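Local coordinates for protein 6-carboxyhexanoate--CoA ligase (Aquifex aeolicus, PDB 5TVA) that belongs to the BioW family of CoA ligases and binds adenosine monophosphate and coenzyme A in adjoining pockets, at residues T136-R144 with V161-N170; A105-A115 with R125-R135. All coordinates share one frame; numbering follows the deposited sequence.

Interaction 1: residues T136-R144 with V161-N170; sequences TIHFDWKDR and VDALALTFKN. With AMP (adenosine monophosphate), chain C.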
loop_
_atom_site.group_PDB
_atom_site.type_symbol
_atom_site.label_atom_id
_atom_site.label_comp_id
_atom_site.label_asym_id
_atom_site.label_seq_id
_atom_site.Cartn_x
_atom_site.Cartn_y
_atom_site.Cartn_z
ATOM N N THR A 136 4.730 -5.156 0.586
ATOM C CA THR A 136 4.935 -5.000 -0.850
ATOM C C THR A 136 6.151 -4.116 -1.081
ATOM O O THR A 136 6.240 -3.026 -0.505
ATOM C CB THR A 136 3.702 -4.362 -1.496
ATOM O OG1 THR A 136 2.537 -5.151 -1.238
ATOM C CG2 THR A 136 3.898 -4.186 -2.991
ATOM N N ILE A 137 7.099 -4.582 -1.909
ATOM C CA ILE A 137 8.333 -3.849 -2.207
ATOM C C ILE A 137 8.673 -4.056 -3.674
ATOM O O ILE A 137 7.950 -4.732 -4.411
ATOM C CB ILE A 137 9.530 -4.256 -1.309
ATOM C CG1 ILE A 137 9.922 -5.728 -1.478
ATOM C CG2 ILE A 137 9.265 -3.940 0.201
ATOM C CD1 ILE A 137 11.344 -6.000 -0.963
ATOM N N HIS A 138 9.777 -3.439 -4.105
ATOM C CA HIS A 138 10.332 -3.653 -5.449
ATOM C C HIS A 138 9.336 -3.251 -6.531
ATOM O O HIS A 138 9.103 -3.978 -7.505
ATOM C CB HIS A 138 10.784 -5.103 -5.647
ATOM C CG HIS A 138 12.055 -5.446 -4.941
ATOM N ND1 HIS A 138 12.948 -4.492 -4.500
ATOM C CD2 HIS A 138 12.601 -6.643 -4.627
ATOM C CE1 HIS A 138 13.981 -5.087 -3.930
ATOM N NE2 HIS A 138 13.796 -6.393 -3.998
ATOM N N PHE A 139 8.740 -2.080 -6.343
ATOM C CA PHE A 139 7.835 -1.477 -7.309
ATOM C C PHE A 139 8.177 0.002 -7.404
ATOM O O PHE A 139 8.637 0.599 -6.428
ATOM C CB PHE A 139 6.358 -1.663 -6.896
ATOM C CG PHE A 139 5.991 -0.903 -5.677
ATOM C CD1 PHE A 139 5.540 0.439 -5.773
ATOM C CD2 PHE A 139 6.119 -1.478 -4.428
ATOM C CE1 PHE A 139 5.239 1.181 -4.632
ATOM C CE2 PHE A 139 5.797 -0.765 -3.294
ATOM C CZ PHE A 139 5.361 0.596 -3.395
ATOM N N ASP A 140 7.953 0.586 -8.582
ATOM C CA ASP A 140 8.098 2.026 -8.771
ATOM C C ASP A 140 7.388 2.425 -10.057
ATOM O O ASP A 140 7.169 1.591 -10.948
ATOM C CB ASP A 140 9.581 2.440 -8.811
ATOM C CG ASP A 140 9.791 3.953 -8.566
ATOM O OD1 ASP A 140 8.813 4.663 -8.230
ATOM O OD2 ASP A 140 10.953 4.409 -8.664
ATOM N N TRP A 141 6.992 3.701 -10.121
ATOM C CA TRP A 141 6.598 4.307 -11.394
ATOM C C TRP A 141 7.793 4.333 -12.336
ATOM O O TRP A 141 8.881 4.770 -11.958
ATOM C CB TRP A 141 6.084 5.753 -11.210
ATOM C CG TRP A 141 4.835 5.896 -10.401
ATOM C CD1 TRP A 141 4.743 6.323 -9.114
ATOM C CD2 TRP A 141 3.505 5.579 -10.815
ATOM N NE1 TRP A 141 3.437 6.291 -8.698
ATOM C CE2 TRP A 141 2.656 5.845 -9.728
ATOM C CE3 TRP A 141 2.951 5.072 -11.996
ATOM C CZ2 TRP A 141 1.271 5.654 -9.791
ATOM C CZ3 TRP A 141 1.576 4.881 -12.060
ATOM C CH2 TRP A 141 0.752 5.173 -10.965
ATOM N N LYS A 142 7.574 3.891 -13.572
ATOM C CA LYS A 142 8.614 3.952 -14.594
ATOM C C LYS A 142 9.206 5.357 -14.734
ATOM O O LYS A 142 10.431 5.526 -14.812
ATOM C CB LYS A 142 8.033 3.486 -15.930
ATOM C CG LYS A 142 9.005 3.579 -17.089
ATOM C CD LYS A 142 8.501 2.745 -18.247
ATOM C CE LYS A 142 9.599 2.520 -19.255
ATOM N NZ LYS A 142 10.687 1.745 -18.614
ATOM N N ASP A 143 8.361 6.381 -14.799
ATOM C CA ASP A 143 8.851 7.759 -14.966
ATOM C C ASP A 143 8.234 8.592 -13.852
ATOM O O ASP A 143 7.266 9.317 -14.100
ATOM C CB ASP A 143 8.496 8.320 -16.365
ATOM C CG ASP A 143 9.100 9.700 -16.618
ATOM O OD1 ASP A 143 9.693 10.277 -15.684
ATOM O OD2 ASP A 143 8.989 10.212 -17.754
ATOM N N ARG A 144 8.785 8.472 -12.635
ATOM C CA ARG A 144 8.106 9.027 -11.461
ATOM C C ARG A 144 7.919 10.549 -11.563
ATOM O O ARG A 144 6.900 11.089 -11.108
ATOM C CB ARG A 144 8.863 8.672 -10.180
ATOM C CG ARG A 144 8.074 9.041 -8.941
ATOM C CD ARG A 144 8.730 8.570 -7.656
ATOM N NE ARG A 144 8.274 7.244 -7.264
ATOM C CZ ARG A 144 7.310 6.993 -6.376
ATOM N NH1 ARG A 144 6.676 7.997 -5.751
ATOM N NH2 ARG A 144 6.999 5.721 -6.089
ATOM N N VAL A 161 -0.042 9.487 -5.111
ATOM C CA VAL A 161 0.968 9.017 -6.057
ATOM C C VAL A 161 1.628 7.746 -5.540
ATOM O O VAL A 161 1.784 6.769 -6.282
ATOM C CB VAL A 161 1.997 10.132 -6.330
ATOM C CG1 VAL A 161 3.136 9.620 -7.195
ATOM C CG2 VAL A 161 1.301 11.346 -6.992
ATOM N N ASP A 162 1.990 7.727 -4.251
ATOM C CA ASP A 162 2.701 6.587 -3.670
ATOM C C ASP A 162 1.790 5.371 -3.516
ATOM O O ASP A 162 2.177 4.253 -3.872
ATOM C CB ASP A 162 3.275 6.969 -2.308
ATOM C CG ASP A 162 4.492 7.849 -2.414
ATOM O OD1 ASP A 162 5.069 7.955 -3.526
ATOM O OD2 ASP A 162 4.848 8.449 -1.371
ATOM N N ALA A 163 0.581 5.569 -2.972
ATOM C CA ALA A 163 -0.325 4.451 -2.722
ATOM C C ALA A 163 -0.811 3.807 -4.017
ATOM O O ALA A 163 -0.966 2.576 -4.075
ATOM C CB ALA A 163 -1.508 4.903 -1.858
ATOM N N LEU A 164 -1.025 4.600 -5.068
ATOM C CA LEU A 164 -1.429 4.028 -6.350
ATOM C C LEU A 164 -0.408 3.013 -6.846
ATOM O O LEU A 164 -0.771 1.913 -7.271
ATOM C CB LEU A 164 -1.627 5.121 -7.400
ATOM C CG LEU A 164 -3.044 5.688 -7.512
ATOM C CD1 LEU A 164 -3.063 7.017 -8.266
ATOM C CD2 LEU A 164 -3.957 4.659 -8.189
ATOM N N ALA A 165 0.876 3.381 -6.841
ATOM C CA ALA A 165 1.880 2.464 -7.367
ATOM C C ALA A 165 1.901 1.179 -6.555
ATOM O O ALA A 165 2.077 0.093 -7.112
ATOM C CB ALA A 165 3.259 3.125 -7.382
ATOM N N LEU A 166 1.675 1.288 -5.240
ATOM C CA LEU A 166 1.689 0.133 -4.345
ATOM C C LEU A 166 0.496 -0.803 -4.591
ATOM O O LEU A 166 0.674 -2.026 -4.655
ATOM C CB LEU A 166 1.719 0.632 -2.897
ATOM C CG LEU A 166 1.765 -0.151 -1.565
ATOM C CD1 LEU A 166 1.488 -1.606 -1.651
ATOM C CD2 LEU A 166 3.084 0.069 -0.828
ATOM N N THR A 167 -0.737 -0.262 -4.685
ATOM C CA THR A 167 -1.888 -1.114 -4.998
ATOM C C THR A 167 -1.755 -1.750 -6.348
ATOM O O THR A 167 -2.252 -2.861 -6.567
ATOM C CB THR A 167 -3.218 -0.374 -5.060
ATOM O OG1 THR A 167 -3.047 1.019 -5.399
ATOM C CG2 THR A 167 -4.000 -0.600 -3.881
ATOM N N PHE A 168 -1.240 -1.000 -7.314
ATOM C CA PHE A 168 -1.274 -1.576 -8.636
ATOM C C PHE A 168 -0.378 -2.796 -8.689
ATOM O O PHE A 168 -0.738 -3.793 -9.330
ATOM C CB PHE A 168 -0.900 -0.561 -9.704
ATOM C CG PHE A 168 -1.137 -1.083 -11.073
ATOM C CD1 PHE A 168 -2.434 -1.225 -11.545
ATOM C CD2 PHE A 168 -0.081 -1.517 -11.863
ATOM C CE1 PHE A 168 -2.678 -1.753 -12.805
ATOM C CE2 PHE A 168 -0.317 -2.045 -13.116
ATOM C CZ PHE A 168 -1.616 -2.161 -13.592
ATOM N N LYS A 169 0.760 -2.754 -7.975
ATOM C CA LYS A 169 1.599 -3.941 -7.871
ATOM C C LYS A 169 0.856 -5.074 -7.180
ATOM O O LYS A 169 0.901 -6.215 -7.646
ATOM C CB LYS A 169 2.904 -3.635 -7.135
ATOM C CG LYS A 169 4.082 -4.499 -7.647
ATOM C CD LYS A 169 4.782 -5.283 -6.542
ATOM C CE LYS A 169 5.973 -6.035 -7.108
ATOM N NZ LYS A 169 6.766 -6.736 -6.058
ATOM N N ASN A 170 0.175 -4.779 -6.063
ATOM C CA ASN A 170 -0.599 -5.800 -5.363
ATOM C C ASN A 170 -1.566 -6.493 -6.316
ATOM O O ASN A 170 -1.555 -7.721 -6.444
ATOM C CB ASN A 170 -1.359 -5.186 -4.185
ATOM C CG ASN A 170 -0.434 -4.703 -3.084
ATOM O OD1 ASN A 170 0.743 -5.046 -3.060
ATOM N ND2 ASN A 170 -0.965 -3.895 -2.166
HETATM P P AMP C . 1.477 3.931 5.225
HETATM O O1P AMP C . 1.059 3.758 3.781
HETATM O O2P AMP C . 2.986 4.022 5.325
HETATM O O3P AMP C . 0.680 4.922 6.065
HETATM O "O5'" AMP C . 1.111 2.559 5.960
HETATM C "C5'" AMP C . -0.225 2.229 6.336
HETATM C "C4'" AMP C . -0.255 0.861 6.979
HETATM O "O4'" AMP C . -0.115 -0.146 5.941
HETATM C "C3'" AMP C . 0.886 0.604 7.965
HETATM O "O3'" AMP C . 0.530 0.900 9.304
HETATM C "C2'" AMP C . 1.256 -0.856 7.755
HETATM O "O2'" AMP C . 0.473 -1.690 8.596
HETATM C "C1'" AMP C . 0.854 -1.097 6.297
HETATM N N9 AMP C . 1.990 -0.976 5.355
HETATM C C8 AMP C . 2.927 -0.008 5.330
HETATM N N7 AMP C . 3.831 -0.224 4.335
HETATM C C5 AMP C . 3.487 -1.355 3.691
HETATM C C6 AMP C . 3.982 -2.146 2.533
HETATM N N6 AMP C . 5.084 -1.789 1.836
HETATM N N1 AMP C . 3.295 -3.273 2.198
HETATM C C2 AMP C . 2.208 -3.668 2.877
HETATM N N3 AMP C . 1.706 -2.997 3.927
HETATM C C4 AMP C . 2.274 -1.850 4.374
#
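Phe139 and Trp141 lie against helix 158-173 in a largely buried contact, a strand-on-helix packing at the edge strand of a three-stranded parallel sheet. The axes of strand 139-141 and helix residues 161-170 run 128° apart. Phe139 turns one ring face to the helix backbone, and Leu166 CA sits over it in a CH-pi contact, 4.0 Å from the ring centroid. Leu166 CD2 adds a touch at Phe139 CZ. Trp141 receives the methyl of Ala165 over its five-membered ring. Its edge meets the helix too: Trp141 NE1 donates to Val161 O at 3.0 Å, with the oxygen in the indole plane but the donor above the carbonyl plane. Trp141 CD1 lies over one face of the Arg144 guanidinium. Arg144 bends at chi3 (-91°), which turns NE and NH2 onto one oxygen of Asp140. Arg144 NH1 reaches Asp162 OD1 at 2.7 Å, so one arginine joins strand and helix in a salt-bridge network. Asp162 OD2 pairs with Arg39. Lys169 NZ, which also binds Cys230 O, donates to Ile137 O at 2.9 Å. Thr136 holds the adenine of adenosine monophosphate through its backbone N and O. Thr136 OG1 donates to a lone pair of Asn170 OD1 at 2.6 Å.

Interaction 2: residues A105-A115 with R125-R135; sequences ANPKGGNMRGA and RLEEDKERGVR. With COA (coenzyme A), chain D.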
loop_
_atom_site.group_PDB
_atom_site.type_symbol
_atom_site.label_atom_id
_atom_site.label_comp_id
_atom_site.label_asym_id
_atom_site.label_seq_id
_atom_site.Cartn_x
_atom_site.Cartn_y
_atom_site.Cartn_z
ATOM N N ALA A 105 -4.780 -4.156 14.335
ATOM C CA ALA A 105 -4.413 -5.362 13.594
ATOM C C ALA A 105 -3.261 -6.118 14.249
ATOM O O ALA A 105 -3.234 -7.355 14.206
ATOM C CB ALA A 105 -4.069 -4.990 12.151
ATOM N N ASN A 106 -2.305 -5.405 14.841
ATOM C CA ASN A 106 -1.201 -6.037 15.577
ATOM C C ASN A 106 -1.726 -6.583 16.903
ATOM O O ASN A 106 -2.214 -5.801 17.732
ATOM C CB ASN A 106 -0.074 -5.015 15.806
ATOM C CG ASN A 106 1.172 -5.615 16.475
ATOM O OD1 ASN A 106 1.109 -6.632 17.161
ATOM N ND2 ASN A 106 2.313 -4.969 16.266
ATOM N N PRO A 107 -1.641 -7.893 17.154
ATOM C CA PRO A 107 -2.261 -8.451 18.368
ATOM C C PRO A 107 -1.650 -7.947 19.666
ATOM O O PRO A 107 -2.324 -8.001 20.703
ATOM C CB PRO A 107 -2.049 -9.962 18.209
ATOM C CG PRO A 107 -0.850 -10.079 17.312
ATOM C CD PRO A 107 -0.959 -8.924 16.353
ATOM N N LYS A 108 -0.406 -7.464 19.652
ATOM C CA LYS A 108 0.214 -6.877 20.833
ATOM C C LYS A 108 0.096 -5.359 20.848
ATOM O O LYS A 108 0.950 -4.676 21.422
ATOM C CB LYS A 108 1.678 -7.306 20.943
ATOM C CG LYS A 108 1.896 -8.800 20.696
ATOM C CD LYS A 108 2.969 -9.382 21.613
ATOM C CE LYS A 108 3.437 -10.750 21.128
ATOM N NZ LYS A 108 3.769 -11.686 22.246
ATOM N N GLY A 109 -0.949 -4.818 20.225
ATOM C CA GLY A 109 -1.180 -3.388 20.233
ATOM C C GLY A 109 -0.495 -2.627 19.115
ATOM O O GLY A 109 0.636 -2.942 18.720
ATOM N N GLY A 110 -1.179 -1.618 18.595
ATOM C CA GLY A 110 -0.592 -0.743 17.607
ATOM C C GLY A 110 -0.815 -1.215 16.185
ATOM O O GLY A 110 -1.620 -2.106 15.886
ATOM N N ASN A 111 -0.077 -0.577 15.285
ATOM C CA ASN A 111 -0.127 -0.944 13.884
ATOM C C ASN A 111 0.827 -2.096 13.598
ATOM O O ASN A 111 1.764 -2.372 14.354
ATOM C CB ASN A 111 0.231 0.246 12.999
ATOM C CG ASN A 111 -0.580 1.468 13.328
ATOM O OD1 ASN A 111 -1.720 1.609 12.879
ATOM N ND2 ASN A 111 -0.004 2.362 14.127
ATOM N N MET A 112 0.568 -2.776 12.488
ATOM C CA MET A 112 1.505 -3.752 11.975
ATOM C C MET A 112 2.614 -3.039 11.200
ATOM O O MET A 112 2.535 -1.850 10.897
ATOM C CB MET A 112 0.780 -4.766 11.087
ATOM C CG MET A 112 -0.303 -5.593 11.790
ATOM S SD MET A 112 -1.308 -6.496 10.583
ATOM C CE MET A 112 -0.086 -7.643 9.952
ATOM N N ARG A 113 3.674 -3.782 10.894
ATOM C CA ARG A 113 4.693 -3.321 9.968
ATOM C C ARG A 113 4.407 -3.758 8.545
ATOM O O ARG A 113 5.317 -3.750 7.710
ATOM C CB ARG A 113 6.075 -3.820 10.394
ATOM C CG ARG A 113 6.472 -3.426 11.810
ATOM C CD ARG A 113 7.782 -4.080 12.245
ATOM N NE ARG A 113 7.696 -4.451 13.648
ATOM C CZ ARG A 113 7.639 -5.704 14.095
ATOM N NH1 ARG A 113 7.707 -6.725 13.245
ATOM N NH2 ARG A 113 7.544 -5.934 15.399
ATOM N N GLY A 114 3.171 -4.139 8.255
ATOM C CA GLY A 114 2.851 -4.684 6.950
ATOM C C GLY A 114 1.396 -5.086 6.891
ATOM O O GLY A 114 0.621 -4.816 7.806
ATOM N N ALA A 115 1.034 -5.749 5.802
ATOM C CA ALA A 115 -0.365 -5.997 5.504
ATOM C C ALA A 115 -0.818 -7.367 6.016
ATOM O O ALA A 115 -0.024 -8.316 6.126
ATOM C CB ALA A 115 -0.614 -5.880 3.997
ATOM N N ARG A 125 -6.743 -15.054 8.674
ATOM C CA ARG A 125 -5.463 -14.386 8.461
ATOM C C ARG A 125 -4.384 -15.417 8.143
ATOM O O ARG A 125 -4.093 -16.278 8.976
ATOM C CB ARG A 125 -5.088 -13.586 9.706
ATOM C CG ARG A 125 -5.997 -12.386 9.947
ATOM C CD ARG A 125 -5.625 -11.622 11.212
ATOM N NE ARG A 125 -4.274 -11.064 11.174
ATOM C CZ ARG A 125 -3.851 -10.118 12.005
ATOM N NH1 ARG A 125 -4.679 -9.634 12.919
ATOM N NH2 ARG A 125 -2.617 -9.634 11.913
ATOM N N LEU A 126 -3.759 -15.298 6.961
ATOM C CA LEU A 126 -2.773 -16.266 6.475
ATOM C C LEU A 126 -1.324 -15.852 6.709
ATOM O O LEU A 126 -0.427 -16.697 6.572
ATOM C CB LEU A 126 -2.957 -16.510 4.972
ATOM C CG LEU A 126 -4.370 -16.842 4.483
ATOM C CD1 LEU A 126 -4.412 -16.988 2.962
ATOM C CD2 LEU A 126 -4.897 -18.105 5.149
ATOM N N GLU A 127 -1.055 -14.583 7.024
ATOM C CA GLU A 127 0.323 -14.204 7.301
ATOM C C GLU A 127 0.815 -14.935 8.548
ATOM O O GLU A 127 0.065 -15.141 9.509
ATOM C CB GLU A 127 0.452 -12.682 7.462
ATOM C CG GLU A 127 -0.096 -12.106 8.754
ATOM C CD GLU A 127 -1.585 -11.820 8.698
ATOM O OE1 GLU A 127 -2.225 -12.143 7.666
ATOM O OE2 GLU A 127 -2.114 -11.253 9.689
ATOM N N GLU A 128 2.086 -15.349 8.515
ATOM C CA GLU A 128 2.657 -16.112 9.624
ATOM C C GLU A 128 2.945 -15.216 10.814
ATOM O O GLU A 128 2.720 -15.606 11.967
ATOM C CB GLU A 128 3.950 -16.797 9.180
ATOM C CG GLU A 128 3.754 -18.118 8.524
ATOM C CD GLU A 128 3.234 -19.131 9.495
ATOM O OE1 GLU A 128 3.726 -19.145 10.649
ATOM O OE2 GLU A 128 2.322 -19.889 9.109
ATOM N N ASP A 129 3.482 -14.027 10.551
ATOM C CA ASP A 129 3.859 -13.077 11.594
ATOM C C ASP A 129 2.808 -11.975 11.587
ATOM O O ASP A 129 2.829 -11.088 10.732
ATOM C CB ASP A 129 5.259 -12.528 11.358
ATOM C CG ASP A 129 5.713 -11.602 12.464
ATOM O OD1 ASP A 129 4.836 -11.012 13.136
ATOM O OD2 ASP A 129 6.945 -11.449 12.653
ATOM N N LYS A 130 1.897 -12.033 12.555
ATOM C CA LYS A 130 0.781 -11.104 12.601
ATOM C C LYS A 130 1.170 -9.742 13.170
ATOM O O LYS A 130 0.367 -8.808 13.103
ATOM C CB LYS A 130 -0.372 -11.737 13.395
ATOM C CG LYS A 130 -0.611 -13.192 12.980
ATOM C CD LYS A 130 -1.965 -13.725 13.424
ATOM C CE LYS A 130 -2.072 -15.245 13.200
ATOM N NZ LYS A 130 -1.800 -15.669 11.783
ATOM N N GLU A 131 2.373 -9.598 13.719
ATOM C CA GLU A 131 2.841 -8.255 14.014
ATOM C C GLU A 131 3.465 -7.612 12.787
ATOM O O GLU A 131 3.266 -6.412 12.535
ATOM C CB GLU A 131 3.849 -8.278 15.161
ATOM C CG GLU A 131 3.435 -9.155 16.322
ATOM C CD GLU A 131 4.462 -9.144 17.432
ATOM O OE1 GLU A 131 5.260 -8.180 17.486
ATOM O OE2 GLU A 131 4.486 -10.106 18.225
ATOM N N ARG A 132 4.174 -8.417 11.997
ATOM C CA ARG A 132 4.951 -7.893 10.886
ATOM C C ARG A 132 4.109 -7.775 9.617
ATOM O O ARG A 132 4.180 -6.762 8.903
ATOM C CB ARG A 132 6.164 -8.787 10.655
ATOM C CG ARG A 132 7.292 -8.073 9.994
ATOM C CD ARG A 132 8.171 -8.989 9.109
ATOM N NE ARG A 132 7.738 -8.765 7.740
ATOM C CZ ARG A 132 8.478 -9.042 6.674
ATOM N NH1 ARG A 132 9.731 -9.490 6.818
ATOM N NH2 ARG A 132 7.994 -8.813 5.453
ATOM N N GLY A 133 3.308 -8.807 9.323
ATOM C CA GLY A 133 2.625 -8.887 8.050
ATOM C C GLY A 133 3.591 -9.083 6.893
ATOM O O GLY A 133 4.766 -9.389 7.053
ATOM N N VAL A 134 3.065 -8.861 5.694
ATOM C CA VAL A 134 3.863 -8.922 4.476
ATOM C C VAL A 134 3.957 -7.511 3.896
ATOM O O VAL A 134 2.996 -6.737 3.956
ATOM C CB VAL A 134 3.244 -9.932 3.487
ATOM C CG1 VAL A 134 4.037 -10.006 2.209
ATOM C CG2 VAL A 134 3.211 -11.295 4.145
ATOM N N ARG A 135 5.120 -7.172 3.358
ATOM C CA ARG A 135 5.394 -5.854 2.812
ATOM C C ARG A 135 5.517 -5.961 1.305
ATOM O O ARG A 135 6.318 -6.758 0.809
ATOM C CB ARG A 135 6.687 -5.267 3.380
ATOM C CG ARG A 135 6.547 -4.342 4.567
ATOM C CD ARG A 135 7.946 -3.960 5.067
ATOM N NE ARG A 135 8.149 -4.404 6.439
ATOM C CZ ARG A 135 9.073 -5.267 6.856
ATOM N NH1 ARG A 135 9.955 -5.808 6.023
ATOM N NH2 ARG A 135 9.109 -5.578 8.140
HETATM N N1A COA D . 7.062 -0.139 8.380
HETATM C C2A COA D . 7.591 -0.506 9.557
HETATM N N3A COA D . 8.795 -1.058 9.635
HETATM C C4A COA D . 9.514 -1.292 8.520
HETATM C C5A COA D . 8.997 -0.928 7.274
HETATM C C6A COA D . 7.714 -0.325 7.249
HETATM N N6A COA D . 7.110 0.071 5.913
HETATM N N7A COA D . 9.893 -1.241 6.335
HETATM C C8A COA D . 10.934 -1.784 6.937
HETATM N N9A COA D . 10.733 -1.790 8.257
HETATM C C1B COA D . 11.738 -2.440 9.149
HETATM C C2B COA D . 11.709 -2.647 10.399
HETATM O O2B COA D . 10.424 -3.122 10.917
HETATM C C3B COA D . 12.684 -3.998 10.223
HETATM O O3B COA D . 11.863 -4.999 9.565
HETATM P P3B COA D . 11.220 -6.421 10.188
HETATM O O7A COA D . 11.425 -7.467 9.136
HETATM O O8A COA D . 11.856 -6.846 11.477
HETATM O O9A COA D . 9.738 -6.287 10.422
HETATM C C4B COA D . 13.669 -3.600 9.468
HETATM O O4B COA D . 13.244 -2.210 8.890
HETATM C C5B COA D . 14.046 -4.572 8.250
HETATM O O5B COA D . 13.162 -4.408 7.194
HETATM P P1A COA D . 13.568 -4.536 5.575
HETATM O O1A COA D . 12.664 -5.587 4.917
HETATM O O2A COA D . 15.023 -4.873 5.353
HETATM O O3A COA D . 13.210 -3.092 4.868
HETATM P P2A COA D . 13.881 -2.445 3.465
HETATM O O4A COA D . 15.212 -1.806 3.884
HETATM O O5A COA D . 14.210 -3.543 2.443
HETATM O O6A COA D . 12.796 -1.293 2.874
HETATM C CBP COA D . 10.508 -0.209 2.358
HETATM C CCP COA D . 11.350 -1.509 2.805
HETATM C CDP COA D . 10.494 0.824 3.515
HETATM C CEP COA D . 11.265 0.517 1.224
HETATM C CAP COA D . 8.998 -0.621 1.914
HETATM O OAP COA D . 8.072 -0.441 2.919
HETATM C C9P COA D . 8.418 0.145 0.692
HETATM O O9P COA D . 8.530 -0.283 -0.437
HETATM N N8P COA D . 7.703 1.405 0.876
HETATM C C7P COA D . 7.157 2.177 -0.287
HETATM C C6P COA D . 5.641 2.306 -0.249
HETATM C C5P COA D . 5.068 3.082 0.989
HETATM O O5P COA D . 5.419 2.842 2.082
HETATM N N4P COA D . 4.042 4.127 0.743
HETATM C C3P COA D . 3.488 4.916 1.919
HETATM C C2P COA D . 2.213 5.633 1.459
HETATM S S1P COA D . 1.169 4.327 0.743
#
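Met112 places CG beside its own backbone N (chi1 -62°) and bends at chi3 (67°), which brings Met112 CE against Lys130 O, and to 3.5 Å from Gly133 CA. Met112 SD lies near Arg125 NH2, the two side chains sliding past each other in opposite directions. Arg125 also bends at chi3 (61°). This turn sets its guanidinium end-on to Ala105 O, which accepts from Arg125 NH1 at 3.0 Å and more loosely from NH2. Both bonds lie close to the guanidinium plane. The side-on edge of the same group grips Glu127 OE2 with NE and NH2, so its rotation is fixed from two directions. Glu131 extends alongside Arg113, pointing the same way. Their charged ends form only a long salt bridge, Arg113 NH2 to Glu131 OE1 at 3.8 Å. The aliphatic part of Glu131 packs on the amide of Asn106, whose OD1 closes an Asx turn with Lys108 N. Asp129 OD1 takes two backbone N-H groups, of Glu131 and Arg132. Backbone bonds join the loops: Arg113 N donates to Glu131 O at 3.1 Å, and Ala115 pairs with Val134 in a single antiparallel hydrogen-bonded bridge. Arg135 NE donates to Arg113 O at 3.2 Å, while one face of its guanidinium lies on the adenine of coenzyme A and the other on Arg132. Arg113 and Arg132 gather near the 3'-phosphate; the close approach of Arg135 there is doubtful in detail. Met112 O and Gly114 O bind O2' of adenosine monophosphate. The paired loops thus supply part of a nucleotide site, lining both ligand pockets.

How the interactions relate
From the N terminus, helix 91-102 leads into residues 105-115, the first half of interaction 2. The chain then forms strand 116-119 of the mixed sheet and returns through 125-135, closing a short loop. Residue 136 follows directly and opens interaction 1. Strand 139-141 and helix 144-153 come next, and helix 158-173 returns to close the second loop. The two contacts are in series, neither nested nor crossed, with centres about 21 Å apart. Interaction 2 ties together the loops flanking an outer strand of the mixed sheet. Interaction 1 ties the edge of the parallel sheet to a helix. Both contacts contribute residues to the adenosine monophosphate and coenzyme A pockets.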